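Local coordinates for iron binding protein FbpA (Mannheimia haemolytica, PDB 1Q35) that binds ferric iron in the periplasm, probably to hand it on to a transporter for uptake into the cell, at residues A72-S77 with N92-G97; R103-S108 with F119-L124; A216-P221 with K282-F287. All coordinates share one frame; numbering follows the deposited sequence.

Contact 1 of 3, residues A72-S77 with N92-G97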
ATOM      1  N   ALA A  72       1.027  15.142  13.399  1.00 14.30           N
ATOM      2  CA  ALA A  72       2.003  15.546  12.391  1.00 14.34           C
ATOM      3  C   ALA A  72       2.297  17.035  12.507  1.00 14.19           C
ATOM      4  O   ALA A  72       1.670  17.741  13.300  1.00 14.70           O
ATOM      5  CB  ALA A  72       1.465  15.242  11.007  1.00 14.50           C
ATOM      6  N   GLN A  73       3.243  17.505  11.702  1.00 13.76           N
ATOM      7  CA  GLN A  73       3.479  18.939  11.540  1.00 13.84           C
ATOM      8  C   GLN A  73       3.711  19.305  10.082  1.00 13.80           C
ATOM      9  O   GLN A  73       4.084  18.460   9.260  1.00 13.58           O
ATOM     10  CB  GLN A  73       4.650  19.415  12.406  1.00 14.15           C
ATOM     11  CG  GLN A  73       5.994  18.776  12.105  1.00 14.58           C
ATOM     12  CD  GLN A  73       7.107  19.431  12.907  1.00 15.22           C
ATOM     13  OE1 GLN A  73       7.359  20.631  12.755  1.00 17.92           O
ATOM     14  NE2 GLN A  73       7.747  18.671  13.779  1.00 13.89           N
ATOM     15  N   LYS A  74       3.498  20.579   9.772  1.00 14.13           N
ATOM     16  CA  LYS A  74       3.622  21.092   8.420  1.00 14.51           C
ATOM     17  C   LYS A  74       5.080  21.272   8.026  1.00 14.65           C
ATOM     18  O   LYS A  74       5.868  21.860   8.773  1.00 15.06           O
ATOM     19  CB  LYS A  74       2.890  22.428   8.292  1.00 14.88           C
ATOM     20  CG  LYS A  74       1.395  22.321   8.522  1.00 16.45           C
ATOM     21  CD  LYS A  74       0.725  23.684   8.572  1.00 18.96           C
ATOM     22  CE  LYS A  74       0.698  24.356   7.213  1.00 20.58           C
ATOM     23  NZ  LYS A  74      -0.451  25.300   7.093  1.00 22.20           N
ATOM     24  N   ILE A  75       5.427  20.771   6.846  1.00 14.69           N
ATOM     25  CA  ILE A  75       6.776  20.854   6.309  1.00 15.04           C
ATOM     26  C   ILE A  75       6.729  21.576   4.973  1.00 15.82           C
ATOM     27  O   ILE A  75       6.097  21.111   4.020  1.00 16.03           O
ATOM     28  CB  ILE A  75       7.374  19.445   6.115  1.00 14.86           C
ATOM     29  CG1 ILE A  75       7.340  18.644   7.423  1.00 15.01           C
ATOM     30  CG2 ILE A  75       8.790  19.541   5.555  1.00 14.85           C
ATOM     31  CD1 ILE A  75       8.192  19.218   8.547  1.00 14.90           C
ATOM     32  N   ASP A  76       7.403  22.720   4.914  1.00 16.57           N
ATOM     33  CA  ASP A  76       7.471  23.534   3.715  1.00 17.40           C
ATOM     34  C   ASP A  76       8.892  23.431   3.172  1.00 17.53           C
ATOM     35  O   ASP A  76       9.813  24.056   3.695  1.00 17.80           O
ATOM     36  CB  ASP A  76       7.111  24.981   4.066  1.00 18.04           C
ATOM     37  CG  ASP A  76       7.112  25.908   2.863  1.00 19.77           C
ATOM     38  OD1 ASP A  76       7.149  25.429   1.708  1.00 21.69           O
ATOM     39  OD2 ASP A  76       7.066  27.152   2.988  1.00 21.96           O
ATOM     40  N   SER A  77       9.054  22.618   2.131  1.00 17.40           N
ATOM     41  CA  SER A  77      10.349  22.310   1.540  1.00 17.45           C
ATOM     42  C   SER A  77      10.287  22.494   0.030  1.00 17.61           C
ATOM     43  O   SER A  77       9.413  21.937  -0.627  1.00 17.93           O
ATOM     44  CB  SER A  77      10.726  20.857   1.852  1.00 17.29           C
ATOM     45  OG  SER A  77      11.768  20.408   1.005  1.00 17.18           O
ATOM     46  N   ASN A  92      -1.941  20.833   2.433  1.00 15.35           N
ATOM     47  CA  ASN A  92      -1.611  21.495   3.699  1.00 15.51           C
ATOM     48  C   ASN A  92      -0.282  21.027   4.333  1.00 14.95           C
ATOM     49  O   ASN A  92      -0.040  21.271   5.514  1.00 14.91           O
ATOM     50  CB  ASN A  92      -2.774  21.281   4.681  1.00 16.13           C
ATOM     51  CG  ASN A  92      -2.695  22.171   5.917  1.00 17.91           C
ATOM     52  OD1 ASN A  92      -2.889  21.699   7.039  1.00 20.17           O
ATOM     53  ND2 ASN A  92      -2.424  23.454   5.717  1.00 19.17           N
ATOM     54  N   ASP A  93       0.555  20.338   3.553  1.00 14.29           N
ATOM     55  CA  ASP A  93       1.965  20.081   3.893  1.00 13.95           C
ATOM     56  C   ASP A  93       2.242  19.185   5.109  1.00 12.87           C
ATOM     57  O   ASP A  93       3.342  19.221   5.652  1.00 12.67           O
ATOM     58  CB  ASP A  93       2.724  21.406   4.079  1.00 14.63           C
ATOM     59  CG  ASP A  93       2.714  22.274   2.841  1.00 16.06           C
ATOM     60  OD1 ASP A  93       2.605  21.752   1.709  1.00 17.49           O
ATOM     61  OD2 ASP A  93       2.832  23.516   2.914  1.00 18.93           O
ATOM     62  N   GLN A  94       1.290  18.348   5.510  1.00 12.16           N
ATOM     63  CA  GLN A  94       1.499  17.485   6.677  1.00 11.90           C
ATOM     64  C   GLN A  94       1.798  16.016   6.351  1.00 11.35           C
ATOM     65  O   GLN A  94       2.134  15.254   7.249  1.00 11.27           O
ATOM     66  CB  GLN A  94       0.300  17.559   7.618  1.00 12.15           C
ATOM     67  CG  GLN A  94       0.103  18.918   8.266  1.00 13.14           C
ATOM     68  CD  GLN A  94      -0.781  18.836   9.484  1.00 15.01           C
ATOM     69  OE1 GLN A  94      -2.005  18.802   9.361  1.00 17.08           O
ATOM     70  NE2 GLN A  94      -0.170  18.770  10.660  1.00 15.93           N
ATOM     71  N   TRP A  95       1.664  15.621   5.087  1.00 10.92           N
ATOM     72  CA  TRP A  95       2.021  14.263   4.669  1.00 10.70           C
ATOM     73  C   TRP A  95       2.506  14.263   3.228  1.00 10.57           C
ATOM     74  O   TRP A  95       2.133  15.115   2.427  1.00 10.62           O
ATOM     75  CB  TRP A  95       0.860  13.275   4.868  1.00 10.71           C
ATOM     76  CG  TRP A  95      -0.367  13.560   4.049  1.00 10.89           C
ATOM     77  CD1 TRP A  95      -1.493  14.210   4.463  1.00 11.52           C
ATOM     78  CD2 TRP A  95      -0.603  13.190   2.680  1.00 11.21           C
ATOM     79  NE1 TRP A  95      -2.403  14.287   3.436  1.00 11.41           N
ATOM     80  CE2 TRP A  95      -1.885  13.666   2.330  1.00 11.46           C
ATOM     81  CE3 TRP A  95       0.144  12.514   1.706  1.00 11.44           C
ATOM     82  CZ2 TRP A  95      -2.434  13.490   1.057  1.00 12.32           C
ATOM     83  CZ3 TRP A  95      -0.407  12.335   0.440  1.00 11.93           C
ATOM     84  CH2 TRP A  95      -1.681  12.825   0.131  1.00 12.39           C
ATOM     85  N   PHE A  96       3.323  13.264   2.905  1.00 10.27           N
ATOM     86  CA  PHE A  96       4.014  13.185   1.624  1.00 10.44           C
ATOM     87  C   PHE A  96       4.060  11.754   1.122  1.00 10.11           C
ATOM     88  O   PHE A  96       4.527  10.857   1.812  1.00 10.43           O
ATOM     89  CB  PHE A  96       5.426  13.747   1.765  1.00 10.96           C
ATOM     90  CG  PHE A  96       5.431  15.143   2.287  1.00 11.48           C
ATOM     91  CD1 PHE A  96       5.483  15.382   3.654  1.00 12.13           C
ATOM     92  CD2 PHE A  96       5.278  16.214   1.425  1.00 11.94           C
ATOM     93  CE1 PHE A  96       5.420  16.676   4.151  1.00 12.26           C
ATOM     94  CE2 PHE A  96       5.227  17.509   1.917  1.00 12.41           C
ATOM     95  CZ  PHE A  96       5.292  17.736   3.278  1.00 12.85           C
ATOM     96  N   GLY A  97       3.547  11.550  -0.081  1.00  9.49           N
ATOM     97  CA  GLY A  97       3.666  10.274  -0.765  1.00  9.39           C
ATOM     98  C   GLY A  97       5.063  10.095  -1.328  1.00  9.48           C
ATOM     99  O   GLY A  97       5.669  11.042  -1.830  1.00 10.46           O
TER
HETATM  100  O   HOH W   1       4.613  15.860   8.156  1.00 12.26           O
HETATM  101  O   HOH W   2       4.099  25.078   1.207  1.00 32.82           O

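Contact 2 of 3, residues R103-S108 with F119-L124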
ATOM      1  N   ARG A 103      -3.415  -2.112  -6.142  1.00  7.04           N
ATOM      2  CA  ARG A 103      -3.953  -3.343  -5.575  1.00  6.95           C
ATOM      3  C   ARG A 103      -4.620  -4.093  -6.719  1.00  7.38           C
ATOM      4  O   ARG A 103      -5.676  -3.706  -7.215  1.00  8.27           O
ATOM      5  CB  ARG A 103      -4.896  -3.070  -4.400  1.00  7.25           C
ATOM      6  CG  ARG A 103      -5.166  -4.295  -3.546  1.00  7.36           C
ATOM      7  CD  ARG A 103      -5.379  -3.974  -2.066  1.00  7.76           C
ATOM      8  NE  ARG A 103      -5.455  -5.186  -1.250  1.00  7.90           N
ATOM      9  CZ  ARG A 103      -4.406  -5.927  -0.888  1.00  8.01           C
ATOM     10  NH1 ARG A 103      -4.585  -7.028  -0.177  1.00  8.28           N
ATOM     11  NH2 ARG A 103      -3.180  -5.585  -1.237  1.00  8.14           N
ATOM     12  N   VAL A 104      -3.938  -5.136  -7.176  1.00  7.17           N
ATOM     13  CA  VAL A 104      -4.269  -5.833  -8.409  1.00  7.37           C
ATOM     14  C   VAL A 104      -4.978  -7.157  -8.145  1.00  6.82           C
ATOM     15  O   VAL A 104      -5.155  -7.562  -6.996  1.00  7.15           O
ATOM     16  CB  VAL A 104      -2.990  -6.064  -9.249  1.00  7.65           C
ATOM     17  CG1 VAL A 104      -2.324  -4.729  -9.567  1.00  8.68           C
ATOM     18  CG2 VAL A 104      -2.006  -6.991  -8.546  1.00  7.81           C
ATOM     19  N   ILE A 105      -5.396  -7.806  -9.228  1.00  6.94           N
ATOM     20  CA  ILE A 105      -5.940  -9.153  -9.174  1.00  7.14           C
ATOM     21  C   ILE A 105      -4.952 -10.087  -9.855  1.00  7.13           C
ATOM     22  O   ILE A 105      -4.638  -9.921 -11.033  1.00  7.93           O
ATOM     23  CB  ILE A 105      -7.321  -9.243  -9.853  1.00  7.37           C
ATOM     24  CG1 ILE A 105      -8.312  -8.306  -9.158  1.00  7.72           C
ATOM     25  CG2 ILE A 105      -7.826 -10.690  -9.828  1.00  7.80           C
ATOM     26  CD1 ILE A 105      -9.652  -8.203  -9.835  1.00  8.65           C
ATOM     27  N   TYR A 106      -4.430 -11.040  -9.090  1.00  7.34           N
ATOM     28  CA  TYR A 106      -3.588 -12.101  -9.635  1.00  7.73           C
ATOM     29  C   TYR A 106      -4.464 -13.267 -10.052  1.00  7.77           C
ATOM     30  O   TYR A 106      -5.421 -13.597  -9.359  1.00  8.22           O
ATOM     31  CB  TYR A 106      -2.563 -12.549  -8.591  1.00  7.69           C
ATOM     32  CG  TYR A 106      -1.575 -11.462  -8.247  1.00  7.89           C
ATOM     33  CD1 TYR A 106      -1.591 -10.822  -7.009  1.00  7.82           C
ATOM     34  CD2 TYR A 106      -0.638 -11.053  -9.175  1.00  7.93           C
ATOM     35  CE1 TYR A 106      -0.682  -9.813  -6.716  1.00  8.00           C
ATOM     36  CE2 TYR A 106       0.267 -10.039  -8.890  1.00  8.25           C
ATOM     37  CZ  TYR A 106       0.244  -9.425  -7.665  1.00  7.70           C
ATOM     38  OH  TYR A 106       1.160  -8.426  -7.428  1.00  8.61           O
ATOM     39  N   THR A 107      -4.149 -13.886 -11.187  1.00  8.12           N
ATOM     40  CA  THR A 107      -4.897 -15.056 -11.641  1.00  8.41           C
ATOM     41  C   THR A 107      -3.967 -16.215 -11.942  1.00  8.76           C
ATOM     42  O   THR A 107      -2.795 -16.033 -12.247  1.00  8.94           O
ATOM     43  CB  THR A 107      -5.716 -14.746 -12.898  1.00  8.56           C
ATOM     44  OG1 THR A 107      -4.861 -14.192 -13.909  1.00  8.57           O
ATOM     45  CG2 THR A 107      -6.801 -13.704 -12.626  1.00  9.24           C
ATOM     46  N   SER A 108      -4.517 -17.419 -11.864  1.00  8.97           N
ATOM     47  CA  SER A 108      -3.780 -18.615 -12.237  1.00  9.27           C
ATOM     48  C   SER A 108      -3.448 -18.555 -13.723  1.00  9.80           C
ATOM     49  O   SER A 108      -4.333 -18.391 -14.548  1.00  9.81           O
ATOM     50  CB  SER A 108      -4.623 -19.855 -11.959  1.00  9.03           C
ATOM     51  OG  SER A 108      -4.040 -21.010 -12.536  1.00  9.56           O
ATOM     52  N   PHE A 119     -12.798  -6.047 -16.750  1.00  9.33           N
ATOM     53  CA  PHE A 119     -12.896  -6.809 -15.503  1.00  9.19           C
ATOM     54  C   PHE A 119     -12.690  -5.905 -14.292  1.00  9.04           C
ATOM     55  O   PHE A 119     -11.769  -5.104 -14.255  1.00  9.18           O
ATOM     56  CB  PHE A 119     -11.886  -7.960 -15.489  1.00  9.78           C
ATOM     57  CG  PHE A 119     -12.218  -9.046 -14.503  1.00 10.07           C
ATOM     58  CD1 PHE A 119     -12.870 -10.202 -14.916  1.00 11.54           C
ATOM     59  CD2 PHE A 119     -11.889  -8.917 -13.155  1.00 10.34           C
ATOM     60  CE1 PHE A 119     -13.172 -11.211 -14.013  1.00 11.97           C
ATOM     61  CE2 PHE A 119     -12.190  -9.933 -12.249  1.00 11.20           C
ATOM     62  CZ  PHE A 119     -12.833 -11.071 -12.681  1.00 11.74           C
ATOM     63  N   ASP A 120     -13.542  -6.080 -13.293  1.00  8.91           N
ATOM     64  CA  ASP A 120     -13.623  -5.199 -12.133  1.00  8.83           C
ATOM     65  C   ASP A 120     -13.430  -6.036 -10.871  1.00  8.28           C
ATOM     66  O   ASP A 120     -13.746  -7.226 -10.856  1.00  8.86           O
ATOM     67  CB  ASP A 120     -15.016  -4.563 -12.133  1.00  9.02           C
ATOM     68  CG  ASP A 120     -15.136  -3.351 -11.241  1.00  9.73           C
ATOM     69  OD1 ASP A 120     -14.889  -3.446 -10.018  1.00 10.03           O
ATOM     70  OD2 ASP A 120     -15.548  -2.265 -11.698  1.00 11.16           O
ATOM     71  N   TYR A 121     -12.927  -5.418  -9.803  1.00  8.29           N
ATOM     72  CA  TYR A 121     -13.004  -6.025  -8.466  1.00  8.03           C
ATOM     73  C   TYR A 121     -14.378  -6.645  -8.211  1.00  8.15           C
ATOM     74  O   TYR A 121     -14.477  -7.739  -7.666  1.00  8.13           O
ATOM     75  CB  TYR A 121     -12.719  -4.990  -7.369  1.00  8.10           C
ATOM     76  CG  TYR A 121     -11.391  -4.301  -7.541  1.00  7.64           C
ATOM     77  CD1 TYR A 121     -10.213  -4.885  -7.093  1.00  7.45           C
ATOM     78  CD2 TYR A 121     -11.305  -3.074  -8.194  1.00  7.80           C
ATOM     79  CE1 TYR A 121      -8.988  -4.259  -7.272  1.00  7.53           C
ATOM     80  CE2 TYR A 121     -10.086  -2.449  -8.385  1.00  8.00           C
ATOM     81  CZ  TYR A 121      -8.936  -3.041  -7.920  1.00  7.63           C
ATOM     82  OH  TYR A 121      -7.730  -2.421  -8.129  1.00  7.85           O
ATOM     83  N   LEU A 122     -15.428  -5.927  -8.599  1.00  8.35           N
ATOM     84  CA  LEU A 122     -16.805  -6.363  -8.378  1.00  8.85           C
ATOM     85  C   LEU A 122     -17.106  -7.738  -8.946  1.00  9.01           C
ATOM     86  O   LEU A 122     -17.960  -8.454  -8.422  1.00  9.48           O
ATOM     87  CB  LEU A 122     -17.785  -5.365  -8.994  1.00  9.20           C
ATOM     88  CG  LEU A 122     -17.883  -4.004  -8.313  1.00  9.73           C
ATOM     89  CD1 LEU A 122     -18.625  -3.036  -9.212  1.00 10.62           C
ATOM     90  CD2 LEU A 122     -18.570  -4.127  -6.955  1.00 10.43           C
ATOM     91  N   ASP A 123     -16.444  -8.104 -10.036  1.00  9.35           N
ATOM     92  CA  ASP A 123     -16.686  -9.402 -10.657  1.00 10.09           C
ATOM     93  C   ASP A 123     -16.324 -10.566  -9.737  1.00  9.84           C
ATOM     94  O   ASP A 123     -16.937 -11.626  -9.825  1.00 10.39           O
ATOM     95  CB  ASP A 123     -15.987  -9.477 -12.013  1.00 10.72           C
ATOM     96  CG  ASP A 123     -16.608  -8.523 -13.000  1.00 13.19           C
ATOM     97  OD1 ASP A 123     -15.902  -7.686 -13.565  1.00 14.05           O
ATOM     98  OD2 ASP A 123     -17.833  -8.478 -13.221  1.00 17.46           O
ATOM     99  N   LEU A 124     -15.370 -10.360  -8.834  1.00  9.48           N
ATOM    100  CA  LEU A 124     -14.959 -11.402  -7.889  1.00 10.03           C
ATOM    101  C   LEU A 124     -16.049 -11.821  -6.899  1.00 10.42           C
ATOM    102  O   LEU A 124     -15.913 -12.858  -6.254  1.00 11.37           O
ATOM    103  CB  LEU A 124     -13.704 -10.974  -7.122  1.00  9.81           C
ATOM    104  CG  LEU A 124     -12.446 -10.715  -7.953  1.00 10.33           C
ATOM    105  CD1 LEU A 124     -11.329 -10.230  -7.038  1.00 11.01           C
ATOM    106  CD2 LEU A 124     -12.022 -11.959  -8.710  1.00 10.74           C
TER

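Contact 3 of 3, residues A216-P221 with K282-F287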
ATOM      1  N   ALA A 216       1.321 -17.278 -11.905  1.00  9.49           N
ATOM      2  CA  ALA A 216       0.252 -16.290 -11.846  1.00  9.41           C
ATOM      3  C   ALA A 216       0.445 -15.200 -12.889  1.00  9.23           C
ATOM      4  O   ALA A 216       1.546 -14.995 -13.402  1.00  9.66           O
ATOM      5  CB  ALA A 216       0.174 -15.678 -10.446  1.00  9.47           C
ATOM      6  N   ILE A 217      -0.648 -14.506 -13.185  1.00  9.18           N
ATOM      7  CA  ILE A 217      -0.658 -13.364 -14.083  1.00  9.18           C
ATOM      8  C   ILE A 217      -1.111 -12.147 -13.280  1.00  8.70           C
ATOM      9  O   ILE A 217      -2.074 -12.221 -12.517  1.00  8.48           O
ATOM     10  CB  ILE A 217      -1.610 -13.623 -15.265  1.00  9.75           C
ATOM     11  CG1 ILE A 217      -1.047 -14.740 -16.156  1.00 11.04           C
ATOM     12  CG2 ILE A 217      -1.833 -12.343 -16.076  1.00 10.31           C
ATOM     13  CD1 ILE A 217      -2.068 -15.333 -17.095  1.00 12.64           C
ATOM     14  N   ILE A 218      -0.404 -11.035 -13.454  1.00  8.60           N
ATOM     15  CA  ILE A 218      -0.815  -9.765 -12.857  1.00  8.60           C
ATOM     16  C   ILE A 218      -1.855  -9.084 -13.754  1.00  8.33           C
ATOM     17  O   ILE A 218      -1.668  -8.972 -14.968  1.00  9.46           O
ATOM     18  CB  ILE A 218       0.417  -8.844 -12.569  1.00  8.66           C
ATOM     19  CG1 ILE A 218      -0.018  -7.576 -11.833  1.00  8.77           C
ATOM     20  CG2 ILE A 218       1.182  -8.473 -13.843  1.00  9.74           C
ATOM     21  CD1 ILE A 218       1.104  -6.857 -11.130  1.00  9.45           C
ATOM     22  N   ASN A 219      -2.962  -8.653 -13.156  1.00  8.12           N
ATOM     23  CA  ASN A 219      -4.039  -8.000 -13.898  1.00  8.13           C
ATOM     24  C   ASN A 219      -4.422  -6.698 -13.223  1.00  7.91           C
ATOM     25  O   ASN A 219      -4.639  -6.667 -12.017  1.00  7.96           O
ATOM     26  CB  ASN A 219      -5.297  -8.870 -13.977  1.00  8.11           C
ATOM     27  CG  ASN A 219      -5.041 -10.246 -14.548  1.00  8.33           C
ATOM     28  OD1 ASN A 219      -5.134 -10.457 -15.760  1.00  9.22           O
ATOM     29  ND2 ASN A 219      -4.747 -11.201 -13.673  1.00  8.57           N
ATOM     30  N   PHE A 220      -4.545  -5.639 -14.016  1.00  7.95           N
ATOM     31  CA  PHE A 220      -4.969  -4.330 -13.534  1.00  7.83           C
ATOM     32  C   PHE A 220      -6.445  -4.156 -13.872  1.00  8.03           C
ATOM     33  O   PHE A 220      -6.802  -4.029 -15.049  1.00  8.35           O
ATOM     34  CB  PHE A 220      -4.144  -3.232 -14.210  1.00  7.96           C
ATOM     35  CG  PHE A 220      -2.676  -3.362 -13.981  1.00  9.29           C
ATOM     36  CD1 PHE A 220      -1.833  -3.744 -15.014  1.00 12.36           C
ATOM     37  CD2 PHE A 220      -2.128  -3.102 -12.733  1.00 10.46           C
ATOM     38  CE1 PHE A 220      -0.471  -3.866 -14.804  1.00 13.73           C
ATOM     39  CE2 PHE A 220      -0.763  -3.221 -12.517  1.00 11.99           C
ATOM     40  CZ  PHE A 220       0.065  -3.608 -13.550  1.00 13.33           C
ATOM     41  N   PRO A 221      -7.321  -4.185 -12.869  1.00  8.13           N
ATOM     42  CA  PRO A 221      -8.754  -4.031 -13.132  1.00  8.52           C
ATOM     43  C   PRO A 221      -9.070  -2.795 -13.971  1.00  8.55           C
ATOM     44  O   PRO A 221      -8.465  -1.737 -13.800  1.00  8.78           O
ATOM     45  CB  PRO A 221      -9.346  -3.943 -11.727  1.00  8.80           C
ATOM     46  CG  PRO A 221      -8.416  -4.770 -10.918  1.00  8.83           C
ATOM     47  CD  PRO A 221      -7.057  -4.405 -11.433  1.00  8.22           C
ATOM     48  N   LYS A 282       7.778  -2.156 -15.949  1.00 11.24           N
ATOM     49  CA  LYS A 282       7.474  -1.612 -17.271  1.00 12.26           C
ATOM     50  C   LYS A 282       6.849  -2.666 -18.186  1.00 11.93           C
ATOM     51  O   LYS A 282       5.981  -2.354 -19.001  1.00 12.12           O
ATOM     52  CB  LYS A 282       8.736  -1.049 -17.921  1.00 13.07           C
ATOM     53  CG  LYS A 282       9.194   0.270 -17.325  1.00 15.66           C
ATOM     54  CD  LYS A 282      10.300   0.911 -18.147  1.00 18.83           C
ATOM     55  CE  LYS A 282      11.590   0.124 -18.079  1.00 20.81           C
ATOM     56  NZ  LYS A 282      12.737   0.913 -18.600  1.00 22.44           N
ATOM     57  N   GLY A 283       7.297  -3.912 -18.050  1.00 11.75           N
ATOM     58  CA  GLY A 283       6.790  -5.017 -18.847  1.00 11.88           C
ATOM     59  C   GLY A 283       5.327  -5.338 -18.613  1.00 11.72           C
ATOM     60  O   GLY A 283       4.678  -5.938 -19.467  1.00 12.80           O
ATOM     61  N   TRP A 284       4.797  -4.943 -17.458  1.00 11.53           N
ATOM     62  CA  TRP A 284       3.375  -5.133 -17.161  1.00 11.44           C
ATOM     63  C   TRP A 284       2.473  -4.201 -17.960  1.00 11.61           C
ATOM     64  O   TRP A 284       1.264  -4.429 -18.033  1.00 12.10           O
ATOM     65  CB  TRP A 284       3.084  -4.908 -15.676  1.00 11.27           C
ATOM     66  CG  TRP A 284       3.874  -5.754 -14.743  1.00 10.47           C
ATOM     67  CD1 TRP A 284       4.482  -6.946 -15.015  1.00 10.43           C
ATOM     68  CD2 TRP A 284       4.150  -5.468 -13.369  1.00 10.42           C
ATOM     69  NE1 TRP A 284       5.117  -7.417 -13.891  1.00  9.83           N
ATOM     70  CE2 TRP A 284       4.932  -6.523 -12.868  1.00  9.99           C
ATOM     71  CE3 TRP A 284       3.816  -4.415 -12.505  1.00 10.46           C
ATOM     72  CZ2 TRP A 284       5.380  -6.561 -11.549  1.00 10.42           C
ATOM     73  CZ3 TRP A 284       4.264  -4.459 -11.193  1.00 10.57           C
ATOM     74  CH2 TRP A 284       5.034  -5.523 -10.730  1.00 10.69           C
ATOM     75  N   GLY A 285       3.047  -3.143 -18.527  1.00 11.42           N
ATOM     76  CA  GLY A 285       2.285  -2.118 -19.215  1.00 11.50           C
ATOM     77  C   GLY A 285       1.703  -1.132 -18.221  1.00 11.38           C
ATOM     78  O   GLY A 285       1.808  -1.316 -17.004  1.00 12.03           O
ATOM     79  N   THR A 286       1.091  -0.073 -18.735  1.00 10.92           N
ATOM     80  CA  THR A 286       0.381   0.874 -17.881  1.00 11.16           C
ATOM     81  C   THR A 286      -1.091   0.465 -17.737  1.00 10.26           C
ATOM     82  O   THR A 286      -1.516  -0.581 -18.233  1.00 10.34           O
ATOM     83  CB  THR A 286       0.576   2.330 -18.366  0.65 11.83           C
ATOM     84  OG1 THR A 286       0.245   3.233 -17.300  0.65 12.92           O
ATOM     85  CG2 THR A 286      -0.360   2.696 -19.500  0.65 12.97           C
ATOM     86  N   PHE A 287      -1.858   1.274 -17.017  1.00  9.83           N
ATOM     87  CA  PHE A 287      -3.257   0.971 -16.760  1.00 10.07           C
ATOM     88  C   PHE A 287      -3.983   2.245 -16.363  1.00 10.39           C
ATOM     89  O   PHE A 287      -3.361   3.257 -16.063  1.00 10.61           O
ATOM     90  CB  PHE A 287      -3.383  -0.093 -15.662  1.00 10.37           C
ATOM     91  CG  PHE A 287      -2.699   0.276 -14.392  1.00 10.37           C
ATOM     92  CD1 PHE A 287      -1.373  -0.063 -14.176  1.00 11.96           C
ATOM     93  CD2 PHE A 287      -3.375   0.973 -13.417  1.00 11.28           C
ATOM     94  CE1 PHE A 287      -0.744   0.287 -12.999  1.00 12.63           C
ATOM     95  CE2 PHE A 287      -2.753   1.323 -12.241  1.00 12.21           C
ATOM     96  CZ  PHE A 287      -1.432   0.986 -12.028  1.00 12.28           C
TER
HETATM   97  O   HOH W   3      -0.429  -6.651 -16.893  1.00 34.40           O

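Contact 1 of 3, residues A72-S77 with N92-G97
K74 and I75 meet D93 and Q94 where the loop after helix 60-68 runs past the turn that leads into strand 96-108. One direct backbone hydrogen bond joins the two segments: I75 N gives to D93 O over 2.9 Å, with an N-H...O angle of 166°. The same oxygen also takes a CA-H...O contact from K74 CA at 3.4 Å.

The K74 side chain can be followed outward. CB comes only loosely near D93 O. CG sits beside the backbone N, anti to the carbonyl carbon (chi1 -63°), and packs on Q94 CG at 3.6 Å. It also lies near N92 O. CD and CE continue past N92 O, with a bend at chi3 (70°). NZ ends beside the N92 side-chain amide, whose orientation is doubtful.

The end of the Q94 chain comes close to A72, with NE2 3.4 Å from A72 O. D93 CB rests near I75 O. That oxygen also lies at the edge of the F96 ring, near its plane, 3.5 Å from CZ. I75 CB packs on the same ring atom. Beyond this, the I75 side chain leads away to helix 243-254.

Two waters add bridges. One donates to Q73 O and Q94 O. The other donates to D93 OD2 (2.6 Å) and only weakly to D76 OD1. D90 accepts from the backbone N of N92 and Q94 and so braces the turn. The chemistry is mainly backbone and water bonding, with the aliphatic part of a lysine laid over it. The water between the carboxylates of D76 and D93 may ease any repulsion between them.

Contact 2 of 3, residues R103-S108 with F119-L124
I105 CD1 is the point on which three side chains of 119-124 converge. It meets L124 CD1 tip to tip at 3.8 Å. It touches the edge of the F119 ring at CE2 (3.9 Å), and the two side chains cross at about a right angle. Y121 CD1 is a looser neighbour at 4.3 Å.

Y121 OH donates to R103 O over a short 2.6 Å, with a C=O...O angle of 169°. The carbonyl oxygen lies in the ring plane at its edge. The same hydroxyl also bonds to H228 N, so it spans two adjacent strands.

The next shell fixes the turn that presents these groups. D120 OD1 accepts from L122 N, closing an Asx turn. D123 OD1 accepts from D120 N (2.9 Å), and D123 CB lies over one face of the F119 ring.

The side chain of R103 leads away to a salt bridge with D178 and lies about 3 Å from that of Y142, which binds iron in another structure of this protein. A 3-10 turn packs through a buried contact on a sheet strand of a periplasmic binding protein, whose R103 lies beside the iron site.

Contact 3 of 3, residues A216-P221 with K282-F287
F220 and F287 form an offset stack. Their centroids are 4.2 Å apart and the planes are inclined by 14°. F287 CD1 lies over the centre of the F220 ring, 3.4 Å from F220 CD2. In return, F220 CD2 sits toward the rim of the F287 ring. The two CB atoms are also close, at 3.5 Å, so the side chains pack from their roots outward.

The CH-pi contact belongs to I218. Its CD1 stands over the six-membered ring of W284, 3.9 Å from the centroid and 9° off the normal. I218 CG2 packs over the five-membered part, 3.8 Å from W284 CD1.

A further apolar contact is ring to methylene: F220 CE1 meets W284 CB at 3.8 Å. W284 O lies at the edge of the F220 ring, in its plane.

Polar linkage is indirect. One water donates to W284 O and, over 3.3 Å, to I218 O. No direct hydrogen bond crosses the contact.

G285, with positive phi, turns the chain away after helix 279-283. Y269 of strand 269-270 touches both F220 and W284. I218 and F220 also pack on Y106 and V104 of strand 96-108. The contact therefore joins the segment that follows helix 279-283 to strand 216-219 and the residues just after it, with the W284 side chain about 6 Å from that of Y198, which binds iron in another structure.

Overall arrangement
The three contacts follow one another along the chain, and each closes before the next opens. All reach one mixed sheet. Contact 1 reaches the start of strand 96-108, and contact 2 takes its end. Contact 1 lies on the opposite side of the chain's centre from contacts 2 and 3, with centres 34 and 32 Å away. Contacts 2 and 3 touch, their centres 11 Å apart, because strands 96-108 and 216-219 are neighbours. T107 O probably accepts from I217 N there. The long strand probably runs between the two lobes expected of a periplasmic binding protein. Contact 2 adjoins the tyrosines that bind iron, and contact 3 lies near them; contact 1 is remote.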